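Local coordinates for hypothetical protein Rv2827c (Mycobacterium tuberculosis, PDB 1ZEL) that is of unknown function but probably binds DNA through a winged-helix domain and carries a domain of the AbiEi antitoxin C-terminal family, at residues Leu25-Arg29 with Phe75-Gly79; Tyr87-Trp93 with Ile124-Leu128; Pro183-Val188 with Asp213-Leu219. One frame throughout, in Å; residues are numbered along the deposited sequence.

Interaction 1 of 3, residues Leu25-Arg29 with Phe75-Gly79; sequences LARDR and FIPPG
The F75 ring lies flat against the side of helix 19-28, with L25 CB over one of its faces. This is a CH-pi contact: L25 CB sits 3.6 Å from the centroid of the F75 ring, 5° off the ring normal. L25 is an m,t rotamer; F75 has chi1 near 180° (t) and chi2 of 63°. Both CA-to-CB bonds point toward the other segment. The register is L25 with F75 (CA-CA 7.3 Å) and A26 with P77 (5.8 Å). The ring also packs on the helix backbone, with A26 N 3.6 Å from F75 CE2. A26 CB touches P78 CD at 3.8 Å.

The helix ends at D28. R29 follows with positive phi (46/61), and R29 N bonds to L25 O at 2.7 Å. R29 (chi1 and chi2 both m) folds back over the last turn, so that R29 NE donates to A26 O at 2.9 Å. This holds the guanidinium with one face over P77: R29 NH1 lies 3.3 Å from P77 CB. Residues 76-78 are extended, with psi 154° at P77 and 140° at P78.

The contact joins the end of the first helix to the loop between strands 72-75 and 82-84, consistent with a winged-helix fold. The apolar side continues inward: L25 touches L38 of helix 35-44, and both L25 and F75 meet V33 of strand 33-34.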
ATOM      1  N   LEU A  25       8.806 -15.521 -23.351  1.00 19.32           N
ATOM      2  CA  LEU A  25       8.650 -14.888 -22.036  1.00 18.20           C
ATOM      3  C   LEU A  25       9.970 -14.255 -21.588  1.00 17.23           C
ATOM      4  O   LEU A  25       9.977 -13.159 -21.035  1.00 17.48           O
ATOM      5  CB  LEU A  25       8.163 -15.921 -21.009  1.00 17.62           C
ATOM      6  CG  LEU A  25       6.676 -16.297 -21.144  1.00 19.86           C
ATOM      7  CD1 LEU A  25       6.339 -17.566 -20.308  1.00 21.64           C
ATOM      8  CD2 LEU A  25       5.789 -15.157 -20.760  1.00 18.70           C
ATOM      9  N   ALA A  26      11.091 -14.936 -21.849  1.00 16.27           N
ATOM     10  CA  ALA A  26      12.419 -14.374 -21.530  1.00 16.78           C
ATOM     11  C   ALA A  26      12.703 -13.072 -22.326  1.00 16.90           C
ATOM     12  O   ALA A  26      13.309 -12.125 -21.794  1.00 17.28           O
ATOM     13  CB  ALA A  26      13.480 -15.399 -21.815  1.00 16.29           C
ATOM     14  N   ARG A  27      12.263 -13.015 -23.587  1.00 17.05           N
ATOM     15  CA  ARG A  27      12.436 -11.805 -24.401  1.00 18.35           C
ATOM     16  C   ARG A  27      11.512 -10.671 -23.926  1.00 19.30           C
ATOM     17  O   ARG A  27      11.916  -9.495 -23.853  1.00 18.80           O
ATOM     18  CB  ARG A  27      12.183 -12.085 -25.904  1.00 18.31           C
ATOM     19  CG  ARG A  27      13.378 -12.632 -26.691  1.00 23.97           C
ATOM     20  CD  ARG A  27      13.113 -12.635 -28.205  1.00 24.35           C
ATOM     21  NE  ARG A  27      11.779 -13.160 -28.521  1.00 24.87           N
ATOM     22  CZ  ARG A  27      11.505 -14.433 -28.756  1.00 28.14           C
ATOM     23  NH1 ARG A  27      12.485 -15.345 -28.743  1.00 29.77           N
ATOM     24  NH2 ARG A  27      10.242 -14.791 -29.012  1.00 29.23           N
ATOM     25  N   ASP A  28      10.262 -11.029 -23.637  1.00 18.89           N
ATOM     26  CA  ASP A  28       9.207 -10.037 -23.412  1.00 19.82           C
ATOM     27  C   ASP A  28       9.088  -9.579 -21.961  1.00 19.89           C
ATOM     28  O   ASP A  28       8.670  -8.443 -21.685  1.00 19.65           O
ATOM     29  CB  ASP A  28       7.854 -10.600 -23.879  1.00 18.94           C
ATOM     30  CG  ASP A  28       7.805 -10.831 -25.378  1.00 22.95           C
ATOM     31  OD1 ASP A  28       8.708 -10.339 -26.082  1.00 24.13           O
ATOM     32  OD2 ASP A  28       6.851 -11.487 -25.846  1.00 23.75           O
ATOM     33  N   ARG A  29       9.433 -10.478 -21.041  1.00 20.75           N
ATOM     34  CA  ARG A  29       9.422 -10.181 -19.594  1.00 21.34           C
ATOM     35  C   ARG A  29       8.133  -9.463 -19.165  1.00 20.84           C
ATOM     36  O   ARG A  29       8.205  -8.320 -18.681  1.00 20.11           O
ATOM     37  CB  ARG A  29      10.633  -9.334 -19.171  1.00 21.35           C
ATOM     38  CG  ARG A  29      12.038  -9.844 -19.574  1.00 24.23           C
ATOM     39  CD  ARG A  29      12.508 -10.876 -18.602  1.00 22.12           C
ATOM     40  NE  ARG A  29      13.729 -11.590 -18.990  1.00 20.81           N
ATOM     41  CZ  ARG A  29      14.837 -11.589 -18.257  1.00 22.15           C
ATOM     42  NH1 ARG A  29      14.878 -10.907 -17.117  1.00 16.93           N
ATOM     43  NH2 ARG A  29      15.892 -12.304 -18.634  1.00 17.03           N
ATOM     44  N   PHE A  75       6.476 -15.205 -14.116  1.00 20.13           N
ATOM     45  CA  PHE A  75       7.560 -15.858 -14.849  1.00 19.83           C
ATOM     46  C   PHE A  75       8.867 -15.544 -14.126  1.00 19.76           C
ATOM     47  O   PHE A  75       9.165 -14.395 -13.871  1.00 18.84           O
ATOM     48  CB  PHE A  75       7.603 -15.330 -16.291  1.00 20.05           C
ATOM     49  CG  PHE A  75       8.748 -15.872 -17.122  1.00 19.90           C
ATOM     50  CD1 PHE A  75       8.839 -17.238 -17.406  1.00 21.09           C
ATOM     51  CD2 PHE A  75       9.749 -15.022 -17.585  1.00 15.71           C
ATOM     52  CE1 PHE A  75       9.884 -17.737 -18.155  1.00 20.72           C
ATOM     53  CE2 PHE A  75      10.791 -15.502 -18.351  1.00 15.87           C
ATOM     54  CZ  PHE A  75      10.854 -16.882 -18.645  1.00 16.76           C
ATOM     55  N   ILE A  76       9.634 -16.577 -13.790  1.00 20.12           N
ATOM     56  CA  ILE A  76      10.930 -16.367 -13.190  1.00 19.10           C
ATOM     57  C   ILE A  76      11.920 -16.463 -14.358  1.00 20.00           C
ATOM     58  O   ILE A  76      12.024 -17.510 -14.995  1.00 20.77           O
ATOM     59  CB  ILE A  76      11.255 -17.430 -12.099  1.00 19.29           C
ATOM     60  CG1 ILE A  76      10.023 -17.769 -11.226  1.00 20.23           C
ATOM     61  CG2 ILE A  76      12.499 -17.011 -11.265  1.00 20.26           C
ATOM     62  CD1 ILE A  76       9.377 -16.568 -10.482  1.00 24.40           C
ATOM     63  N   PRO A  77      12.618 -15.354 -14.660  1.00 19.72           N
ATOM     64  CA  PRO A  77      13.425 -15.269 -15.849  1.00 19.45           C
ATOM     65  C   PRO A  77      14.681 -16.121 -15.792  1.00 18.34           C
ATOM     66  O   PRO A  77      15.206 -16.366 -14.706  1.00 17.92           O
ATOM     67  CB  PRO A  77      13.764 -13.781 -15.949  1.00 18.71           C
ATOM     68  CG  PRO A  77      13.517 -13.219 -14.602  1.00 21.31           C
ATOM     69  CD  PRO A  77      12.604 -14.107 -13.879  1.00 20.58           C
ATOM     70  N   PRO A  78      15.194 -16.528 -16.965  1.00 17.80           N
ATOM     71  CA  PRO A  78      16.421 -17.314 -16.979  1.00 17.91           C
ATOM     72  C   PRO A  78      17.526 -16.624 -16.186  1.00 18.23           C
ATOM     73  O   PRO A  78      17.678 -15.407 -16.265  1.00 19.13           O
ATOM     74  CB  PRO A  78      16.786 -17.354 -18.456  1.00 16.76           C
ATOM     75  CG  PRO A  78      15.437 -17.282 -19.136  1.00 15.92           C
ATOM     76  CD  PRO A  78      14.692 -16.282 -18.327  1.00 16.48           C
ATOM     77  N   GLY A  79      18.287 -17.416 -15.444  1.00 17.94           N
ATOM     78  CA  GLY A  79      19.414 -16.918 -14.676  1.00 18.18           C
ATOM     79  C   GLY A  79      19.062 -16.348 -13.310  1.00 20.04           C
ATOM     80  O   GLY A  79      19.937 -15.884 -12.591  1.00 21.66           O
TER

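Interaction 2 of 3, residues Tyr87-Trp93 with Ile124-Leu128; sequences YLPLRSW and IPIWL. With FMT (formic acid), chain F.
This is a buried helix-on-sheet contact in the AbiEi antitoxin C-terminal family region. Helix 88-93 runs over strand 124-127 at 40°, with axes 10.6 Å apart at closest. Y87 is the N-cap residue, and its CA is 7.6 Å from that of I124.

The contact is apolar. I124, I126 and L128 alternate toward the helix, as an extended strand requires; L90 and W93, one turn apart, face them. L90 (m,t) puts CD1 3.7 Å from both I124 CG2 and I126 CG2. P89 CG meets I124 CD1 at 4.1 Å. W93 (chi1 t) brings CH2 to 3.7 Å from L128 CD2, and its ring edge faces I126 CD1. Y87 CE1 lies 4.0 Å from I124 CG2. Y87 OH makes a very short bond, 2.5 Å, to O2 of a formic acid, probably from the crystallisation liquor.

Strand 124-127 is central in its sheet, between strands 103-104 and 142-145. L90 also touches L104 of strand 103-104 and V142 of strand 142-145.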
ATOM      1  N   TYR A  87       4.984  -6.350  -4.470  1.00 24.60           N
ATOM      2  CA  TYR A  87       3.636  -5.995  -4.848  1.00 24.63           C
ATOM      3  C   TYR A  87       3.053  -6.898  -5.914  1.00 24.08           C
ATOM      4  O   TYR A  87       2.011  -6.588  -6.474  1.00 23.65           O
ATOM      5  CB  TYR A  87       3.569  -4.530  -5.296  1.00 24.71           C
ATOM      6  CG  TYR A  87       4.028  -3.529  -4.222  1.00 25.65           C
ATOM      7  CD1 TYR A  87       3.580  -3.625  -2.902  1.00 25.13           C
ATOM      8  CD2 TYR A  87       4.881  -2.493  -4.543  1.00 25.93           C
ATOM      9  CE1 TYR A  87       4.002  -2.728  -1.920  1.00 24.14           C
ATOM     10  CE2 TYR A  87       5.299  -1.578  -3.574  1.00 29.76           C
ATOM     11  CZ  TYR A  87       4.852  -1.704  -2.265  1.00 24.47           C
ATOM     12  OH  TYR A  87       5.259  -0.781  -1.324  1.00 26.93           O
ATOM     13  N   LEU A  88       3.692  -8.034  -6.176  1.00 23.25           N
ATOM     14  CA  LEU A  88       3.194  -8.912  -7.228  1.00 24.32           C
ATOM     15  C   LEU A  88       1.747  -9.381  -7.011  1.00 24.27           C
ATOM     16  O   LEU A  88       0.999  -9.492  -7.979  1.00 25.26           O
ATOM     17  CB  LEU A  88       4.149 -10.099  -7.489  1.00 23.59           C
ATOM     18  CG  LEU A  88       5.174  -9.929  -8.598  1.00 26.23           C
ATOM     19  CD1 LEU A  88       6.132 -11.129  -8.671  1.00 30.43           C
ATOM     20  CD2 LEU A  88       4.513  -9.662  -9.972  1.00 23.90           C
ATOM     21  N   PRO A  89       1.338  -9.658  -5.747  1.00 24.15           N
ATOM     22  CA  PRO A  89      -0.100  -9.919  -5.543  1.00 23.02           C
ATOM     23  C   PRO A  89      -1.039  -8.827  -6.097  1.00 23.00           C
ATOM     24  O   PRO A  89      -2.086  -9.144  -6.669  1.00 23.27           O
ATOM     25  CB  PRO A  89      -0.231 -10.006  -4.017  1.00 23.11           C
ATOM     26  CG  PRO A  89       1.163 -10.448  -3.542  1.00 23.11           C
ATOM     27  CD  PRO A  89       2.127  -9.829  -4.498  1.00 23.97           C
ATOM     28  N   LEU A  90      -0.678  -7.560  -5.919  1.00 21.93           N
ATOM     29  CA  LEU A  90      -1.507  -6.464  -6.418  1.00 21.55           C
ATOM     30  C   LEU A  90      -1.409  -6.301  -7.928  1.00 22.85           C
ATOM     31  O   LEU A  90      -2.405  -6.028  -8.606  1.00 23.34           O
ATOM     32  CB  LEU A  90      -1.149  -5.157  -5.711  1.00 20.75           C
ATOM     33  CG  LEU A  90      -1.534  -5.140  -4.232  1.00 21.37           C
ATOM     34  CD1 LEU A  90      -0.988  -3.892  -3.578  1.00 18.75           C
ATOM     35  CD2 LEU A  90      -3.058  -5.222  -4.058  1.00 20.37           C
ATOM     36  N   ARG A  91      -0.199  -6.431  -8.463  1.00 22.90           N
ATOM     37  CA  ARG A  91      -0.040  -6.435  -9.916  1.00 22.64           C
ATOM     38  C   ARG A  91      -0.810  -7.594 -10.534  1.00 22.44           C
ATOM     39  O   ARG A  91      -1.329  -7.457 -11.636  1.00 23.24           O
ATOM     40  CB  ARG A  91       1.440  -6.516 -10.305  1.00 22.83           C
ATOM     41  CG  ARG A  91       2.286  -5.402  -9.665  1.00 22.55           C
ATOM     42  CD  ARG A  91       3.656  -5.336 -10.298  1.00 22.09           C
ATOM     43  NE  ARG A  91       4.657  -4.849  -9.350  1.00 23.79           N
ATOM     44  CZ  ARG A  91       4.883  -3.559  -9.078  1.00 25.75           C
ATOM     45  NH1 ARG A  91       4.196  -2.608  -9.692  1.00 21.62           N
ATOM     46  NH2 ARG A  91       5.815  -3.223  -8.192  1.00 26.59           N
ATOM     47  N   SER A  92      -0.874  -8.742  -9.864  1.00 21.66           N
ATOM     48  CA  SER A  92      -1.684  -9.843 -10.431  1.00 22.67           C
ATOM     49  C   SER A  92      -3.178  -9.521 -10.490  1.00 22.40           C
ATOM     50  O   SER A  92      -3.904  -9.963 -11.408  1.00 21.88           O
ATOM     51  CB  SER A  92      -1.426 -11.172  -9.709  1.00 23.75           C
ATOM     52  OG  SER A  92      -2.239 -11.349  -8.570  1.00 24.85           O
ATOM     53  N   TRP A  93      -3.645  -8.752  -9.515  1.00 22.25           N
ATOM     54  CA  TRP A  93      -5.003  -8.229  -9.554  1.00 23.14           C
ATOM     55  C   TRP A  93      -5.238  -7.287 -10.738  1.00 23.95           C
ATOM     56  O   TRP A  93      -6.214  -7.467 -11.496  1.00 24.66           O
ATOM     57  CB  TRP A  93      -5.347  -7.580  -8.212  1.00 23.69           C
ATOM     58  CG  TRP A  93      -6.827  -7.215  -8.039  1.00 23.97           C
ATOM     59  CD1 TRP A  93      -7.861  -7.523  -8.867  1.00 26.93           C
ATOM     60  CD2 TRP A  93      -7.392  -6.520  -6.925  1.00 26.80           C
ATOM     61  NE1 TRP A  93      -9.048  -7.029  -8.354  1.00 30.28           N
ATOM     62  CE2 TRP A  93      -8.779  -6.413  -7.154  1.00 30.31           C
ATOM     63  CE3 TRP A  93      -6.854  -5.981  -5.748  1.00 27.32           C
ATOM     64  CZ2 TRP A  93      -9.638  -5.766  -6.256  1.00 27.62           C
ATOM     65  CZ3 TRP A  93      -7.710  -5.350  -4.848  1.00 21.75           C
ATOM     66  CH2 TRP A  93      -9.078  -5.235  -5.112  1.00 26.31           C
ATOM     67  N   ILE A 124       0.320  -6.432   2.565  1.00 20.99           N
ATOM     68  CA  ILE A 124       0.379  -5.107   1.921  1.00 19.30           C
ATOM     69  C   ILE A 124      -0.851  -4.308   2.286  1.00 19.35           C
ATOM     70  O   ILE A 124      -1.975  -4.700   1.947  1.00 19.99           O
ATOM     71  CB  ILE A 124       0.476  -5.216   0.375  1.00 20.13           C
ATOM     72  CG1 ILE A 124       1.667  -6.107  -0.028  1.00 22.44           C
ATOM     73  CG2 ILE A 124       0.559  -3.779  -0.245  1.00 16.85           C
ATOM     74  CD1 ILE A 124       1.370  -7.091  -1.196  1.00 24.82           C
ATOM     75  N   PRO A 125      -0.664  -3.172   2.973  1.00 20.34           N
ATOM     76  CA  PRO A 125      -1.789  -2.308   3.307  1.00 20.02           C
ATOM     77  C   PRO A 125      -2.296  -1.526   2.094  1.00 19.54           C
ATOM     78  O   PRO A 125      -1.526  -0.807   1.425  1.00 19.02           O
ATOM     79  CB  PRO A 125      -1.199  -1.366   4.361  1.00 19.73           C
ATOM     80  CG  PRO A 125       0.241  -1.261   3.959  1.00 20.93           C
ATOM     81  CD  PRO A 125       0.619  -2.626   3.462  1.00 20.39           C
ATOM     82  N   ILE A 126      -3.580  -1.686   1.801  1.00 18.79           N
ATOM     83  CA  ILE A 126      -4.224  -0.921   0.734  1.00 17.82           C
ATOM     84  C   ILE A 126      -5.494  -0.257   1.208  1.00 18.86           C
ATOM     85  O   ILE A 126      -6.067  -0.642   2.219  1.00 21.19           O
ATOM     86  CB  ILE A 126      -4.572  -1.806  -0.514  1.00 17.52           C
ATOM     87  CG1 ILE A 126      -5.566  -2.920  -0.137  1.00 17.41           C
ATOM     88  CG2 ILE A 126      -3.311  -2.398  -1.149  1.00 17.51           C
ATOM     89  CD1 ILE A 126      -6.094  -3.675  -1.363  1.00 20.75           C
ATOM     90  N   TRP A 127      -5.939   0.739   0.458  1.00 18.60           N
ATOM     91  CA  TRP A 127      -7.253   1.326   0.646  1.00 18.37           C
ATOM     92  C   TRP A 127      -8.079   0.863  -0.531  1.00 18.78           C
ATOM     93  O   TRP A 127      -7.562   0.798  -1.653  1.00 17.24           O
ATOM     94  CB  TRP A 127      -7.161   2.874   0.657  1.00 20.12           C
ATOM     95  CG  TRP A 127      -8.560   3.507   0.559  1.00 21.34           C
ATOM     96  CD1 TRP A 127      -9.474   3.645   1.568  1.00 21.57           C
ATOM     97  CD2 TRP A 127      -9.210   3.966  -0.637  1.00 23.46           C
ATOM     98  NE1 TRP A 127     -10.651   4.203   1.073  1.00 19.23           N
ATOM     99  CE2 TRP A 127     -10.508   4.400  -0.276  1.00 23.31           C
ATOM    100  CE3 TRP A 127      -8.815   4.061  -1.977  1.00 23.95           C
ATOM    101  CZ2 TRP A 127     -11.406   4.930  -1.209  1.00 24.42           C
ATOM    102  CZ3 TRP A 127      -9.705   4.577  -2.900  1.00 24.50           C
ATOM    103  CH2 TRP A 127     -10.988   5.009  -2.515  1.00 22.38           C
ATOM    104  N   LEU A 128      -9.344   0.505  -0.273  1.00 19.93           N
ATOM    105  CA  LEU A 128     -10.305   0.192  -1.327  1.00 21.43           C
ATOM    106  C   LEU A 128     -11.576   0.994  -1.110  1.00 23.01           C
ATOM    107  O   LEU A 128     -12.017   1.121   0.023  1.00 23.42           O
ATOM    108  CB  LEU A 128     -10.690  -1.301  -1.274  1.00 21.48           C
ATOM    109  CG  LEU A 128      -9.844  -2.306  -2.059  1.00 23.60           C
ATOM    110  CD1 LEU A 128     -10.315  -3.739  -1.735  1.00 25.77           C
ATOM    111  CD2 LEU A 128      -9.924  -2.031  -3.536  1.00 21.62           C
TER
HETATM  112  C   FMT F 704       6.338  -2.521   1.020  1.00 34.94           C
HETATM  113  O1  FMT F 704       7.424  -2.448   0.432  1.00 34.96           O
HETATM  114  O2  FMT F 704       5.488  -1.617   1.020  1.00 34.23           O

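Interaction 3 of 3, residues Pro183-Val188 with Asp213-Leu219; sequences PEALLV and DCSDERL. With NA (sodium ion), chain C; FMT (formic acid), chain J.
A single carboxylate at the start of one helix holds the backbone just ahead of another. E184 OE2 accepts from S215 N at 2.8 Å, almost in line (176°). E184 OE1 forms a salt bridge with R218 NE at 3.5 Å, a weak hydrogen bond. E184 has chi1 m and an off-rotamer chi2 of 98°, which turns the carboxylate toward 214-218. E184 OE2 also has a salt bridge to R160. R218 passes on to A155 O through NH1.

Segment 183-188 is helical throughout. Residues 214 and 215 are extended (psi near 130°), and the next helix starts at D216. The closest CA pair is E184 with C214, at 5.3 Å. S215 is the N-cap: S215 OG accepts weakly from R218 N at 3.4 Å. S215 OG also donates to O2 of a formic acid at 2.6 Å.

The arrangement is a helix N-terminus packed against an interhelical turn, within the helical part of the AbiEi C-terminal family region. Apolar contacts lie beside this polar cluster. C214 SG lies 3.9 Å from both P183 CB and L187 CD1. L219 CD2 lies 3.9 Å from V188 CG2 and 4.0 Å from L187 CD2. L187 and L219 continue the packing onto helix 228-240.

P183 CG rests 3.4 Å from D213 O. The D213 carboxylate (chi1 m) binds the sodium ion in bidentate fashion, with OD1 at 2.3 Å and OD2 at 2.5 Å. R167 and D209 also bind the ion, and Y115 OH is hydrogen-bonded to D213 OD2.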
ATOM      1  N   PRO A 183       0.451  12.105   1.336  1.00 22.04           N
ATOM      2  CA  PRO A 183       0.636  12.341   2.765  1.00 22.20           C
ATOM      3  C   PRO A 183      -0.656  12.755   3.456  1.00 21.49           C
ATOM      4  O   PRO A 183      -0.885  12.349   4.583  1.00 21.56           O
ATOM      5  CB  PRO A 183       1.656  13.480   2.822  1.00 21.23           C
ATOM      6  CG  PRO A 183       1.647  14.106   1.482  1.00 22.99           C
ATOM      7  CD  PRO A 183       1.259  13.012   0.509  1.00 22.59           C
ATOM      8  N   GLU A 184      -1.485  13.561   2.794  1.00 21.00           N
ATOM      9  CA  GLU A 184      -2.743  13.956   3.404  1.00 20.63           C
ATOM     10  C   GLU A 184      -3.639  12.762   3.667  1.00 20.62           C
ATOM     11  O   GLU A 184      -4.155  12.603   4.768  1.00 19.82           O
ATOM     12  CB  GLU A 184      -3.464  15.017   2.564  1.00 20.31           C
ATOM     13  CG  GLU A 184      -2.660  16.315   2.488  1.00 20.84           C
ATOM     14  CD  GLU A 184      -1.856  16.432   1.205  1.00 26.77           C
ATOM     15  OE1 GLU A 184      -1.655  15.396   0.544  1.00 25.39           O
ATOM     16  OE2 GLU A 184      -1.433  17.559   0.861  1.00 28.17           O
ATOM     17  N   ALA A 185      -3.788  11.892   2.677  1.00 20.50           N
ATOM     18  CA  ALA A 185      -4.670  10.739   2.856  1.00 20.55           C
ATOM     19  C   ALA A 185      -4.076   9.767   3.865  1.00 20.99           C
ATOM     20  O   ALA A 185      -4.805   9.151   4.644  1.00 20.24           O
ATOM     21  CB  ALA A 185      -4.985  10.064   1.523  1.00 19.77           C
ATOM     22  N   LEU A 186      -2.749   9.656   3.869  1.00 21.16           N
ATOM     23  CA  LEU A 186      -2.077   8.844   4.872  1.00 20.65           C
ATOM     24  C   LEU A 186      -2.359   9.376   6.275  1.00 20.31           C
ATOM     25  O   LEU A 186      -2.751   8.615   7.162  1.00 20.37           O
ATOM     26  CB  LEU A 186      -0.572   8.824   4.625  1.00 20.17           C
ATOM     27  CG  LEU A 186       0.249   8.171   5.735  1.00 18.14           C
ATOM     28  CD1 LEU A 186      -0.056   6.662   5.905  1.00 16.63           C
ATOM     29  CD2 LEU A 186       1.680   8.421   5.424  1.00 14.73           C
ATOM     30  N   LEU A 187      -2.201  10.683   6.464  1.00 19.61           N
ATOM     31  CA  LEU A 187      -2.358  11.256   7.788  1.00 19.72           C
ATOM     32  C   LEU A 187      -3.809  11.062   8.224  1.00 19.03           C
ATOM     33  O   LEU A 187      -4.088  10.698   9.377  1.00 20.22           O
ATOM     34  CB  LEU A 187      -1.987  12.742   7.790  1.00 18.99           C
ATOM     35  CG  LEU A 187      -1.856  13.436   9.149  1.00 19.12           C
ATOM     36  CD1 LEU A 187      -0.811  14.566   9.085  1.00 16.30           C
ATOM     37  CD2 LEU A 187      -3.251  13.978   9.596  1.00 16.51           C
ATOM     38  N   VAL A 188      -4.746  11.325   7.319  1.00 18.86           N
ATOM     39  CA  VAL A 188      -6.158  11.156   7.683  1.00 18.78           C
ATOM     40  C   VAL A 188      -6.474   9.688   7.990  1.00 18.54           C
ATOM     41  O   VAL A 188      -7.236   9.389   8.907  1.00 19.20           O
ATOM     42  CB  VAL A 188      -7.101  11.735   6.634  1.00 18.20           C
ATOM     43  CG1 VAL A 188      -8.545  11.385   6.977  1.00 17.53           C
ATOM     44  CG2 VAL A 188      -6.908  13.279   6.581  1.00 16.79           C
ATOM     45  N   ASP A 213       4.533  18.198   4.549  1.00 21.17           N
ATOM     46  CA  ASP A 213       4.115  17.808   3.188  1.00 21.57           C
ATOM     47  C   ASP A 213       2.619  17.831   2.962  1.00 22.06           C
ATOM     48  O   ASP A 213       2.182  17.486   1.864  1.00 21.55           O
ATOM     49  CB  ASP A 213       4.621  16.396   2.822  1.00 20.51           C
ATOM     50  CG  ASP A 213       6.135  16.301   2.853  1.00 21.97           C
ATOM     51  OD1 ASP A 213       6.793  17.350   2.782  1.00 18.64           O
ATOM     52  OD2 ASP A 213       6.690  15.192   2.992  1.00 18.12           O
ATOM     53  N   CYS A 214       1.845  18.194   3.988  1.00 21.77           N
ATOM     54  CA  CYS A 214       0.383  18.157   3.901  1.00 21.81           C
ATOM     55  C   CYS A 214      -0.134  19.555   3.680  1.00 21.66           C
ATOM     56  O   CYS A 214       0.260  20.494   4.365  1.00 21.55           O
ATOM     57  CB  CYS A 214      -0.246  17.623   5.190  1.00 20.00           C
ATOM     58  SG  CYS A 214       0.110  15.904   5.485  1.00 21.82           S
ATOM     59  N   SER A 215      -1.032  19.672   2.716  1.00 22.56           N
ATOM     60  CA  SER A 215      -1.802  20.886   2.528  1.00 22.63           C
ATOM     61  C   SER A 215      -3.026  20.792   3.443  1.00 22.15           C
ATOM     62  O   SER A 215      -3.751  19.779   3.452  1.00 21.64           O
ATOM     63  CB  SER A 215      -2.207  20.977   1.054  1.00 23.25           C
ATOM     64  OG  SER A 215      -3.437  21.633   0.929  1.00 25.57           O
ATOM     65  N   ASP A 216      -3.269  21.836   4.223  1.00 22.92           N
ATOM     66  CA  ASP A 216      -4.403  21.811   5.146  1.00 23.20           C
ATOM     67  C   ASP A 216      -5.767  21.801   4.438  1.00 23.06           C
ATOM     68  O   ASP A 216      -6.727  21.256   4.968  1.00 23.16           O
ATOM     69  CB  ASP A 216      -4.289  22.927   6.179  1.00 23.97           C
ATOM     70  CG  ASP A 216      -3.026  22.792   7.051  1.00 24.81           C
ATOM     71  OD1 ASP A 216      -2.380  21.713   7.099  1.00 30.60           O
ATOM     72  OD2 ASP A 216      -2.656  23.776   7.682  1.00 28.68           O
ATOM     73  N   GLU A 217      -5.861  22.374   3.237  1.00 23.29           N
ATOM     74  CA  GLU A 217      -7.125  22.267   2.496  1.00 23.55           C
ATOM     75  C   GLU A 217      -7.420  20.817   2.122  1.00 22.76           C
ATOM     76  O   GLU A 217      -8.563  20.376   2.204  1.00 22.36           O
ATOM     77  CB  GLU A 217      -7.156  23.122   1.232  1.00 24.66           C
ATOM     78  CG  GLU A 217      -8.509  22.964   0.503  1.00 29.12           C
ATOM     79  CD  GLU A 217      -8.634  23.749  -0.806  1.00 38.90           C
ATOM     80  OE1 GLU A 217      -8.042  24.849  -0.909  1.00 43.67           O
ATOM     81  OE2 GLU A 217      -9.337  23.261  -1.721  1.00 33.43           O
ATOM     82  N   ARG A 218      -6.403  20.091   1.677  1.00 23.23           N
ATOM     83  CA  ARG A 218      -6.604  18.668   1.337  1.00 23.26           C
ATOM     84  C   ARG A 218      -6.938  17.868   2.569  1.00 22.48           C
ATOM     85  O   ARG A 218      -7.812  17.013   2.526  1.00 23.44           O
ATOM     86  CB  ARG A 218      -5.374  18.085   0.669  1.00 22.90           C
ATOM     87  CG  ARG A 218      -5.226  18.587  -0.728  1.00 28.76           C
ATOM     88  CD  ARG A 218      -3.899  18.185  -1.312  1.00 33.15           C
ATOM     89  NE  ARG A 218      -3.887  16.786  -1.726  1.00 38.56           N
ATOM     90  CZ  ARG A 218      -4.393  16.336  -2.869  1.00 35.09           C
ATOM     91  NH1 ARG A 218      -4.310  15.055  -3.152  1.00 41.48           N
ATOM     92  NH2 ARG A 218      -4.963  17.158  -3.726  1.00 36.55           N
ATOM     93  N   LEU A 219      -6.257  18.149   3.682  1.00 22.16           N
ATOM     94  CA  LEU A 219      -6.573  17.480   4.950  1.00 21.82           C
ATOM     95  C   LEU A 219      -8.051  17.653   5.291  1.00 21.94           C
ATOM     96  O   LEU A 219      -8.759  16.693   5.618  1.00 21.24           O
ATOM     97  CB  LEU A 219      -5.709  18.044   6.087  1.00 21.86           C
ATOM     98  CG  LEU A 219      -4.257  17.539   6.097  1.00 21.21           C
ATOM     99  CD1 LEU A 219      -3.493  18.237   7.222  1.00 21.97           C
ATOM    100  CD2 LEU A 219      -4.178  16.005   6.271  1.00 17.97           C
TER
HETATM  101 NA    NA C 401       8.418  16.529   4.123  1.00 22.38          NA
HETATM  102  C   FMT J 712      -4.251  21.450  -2.538  1.00 55.41           C
HETATM  103  O1  FMT J 712      -5.315  20.846  -2.705  1.00 55.78           O
HETATM  104  O2  FMT J 712      -4.023  22.203  -1.590  1.00 54.60           O

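How the interactions relate
The three contacts follow one another along the chain without overlap. Interaction 1 belongs to the N-terminal part, and interactions 2 and 3 share the AbiEi C-terminal family region. Centres of interactions 1 and 2 are 22 Å apart, and those of 2 and 3 are 23 Å apart. Interactions 1 and 3 lie on opposite sides of the chain's centre, 41 Å apart between centres. None touches another: nearest atoms are about 7 Å apart for 1 and 2 and about 8 Å for 2 and 3. Interaction 2 is the most central, about 7 Å from the chain's centre. The sodium site belongs to interaction 3 alone. Different formic acid molecules bind at interactions 2 and 3.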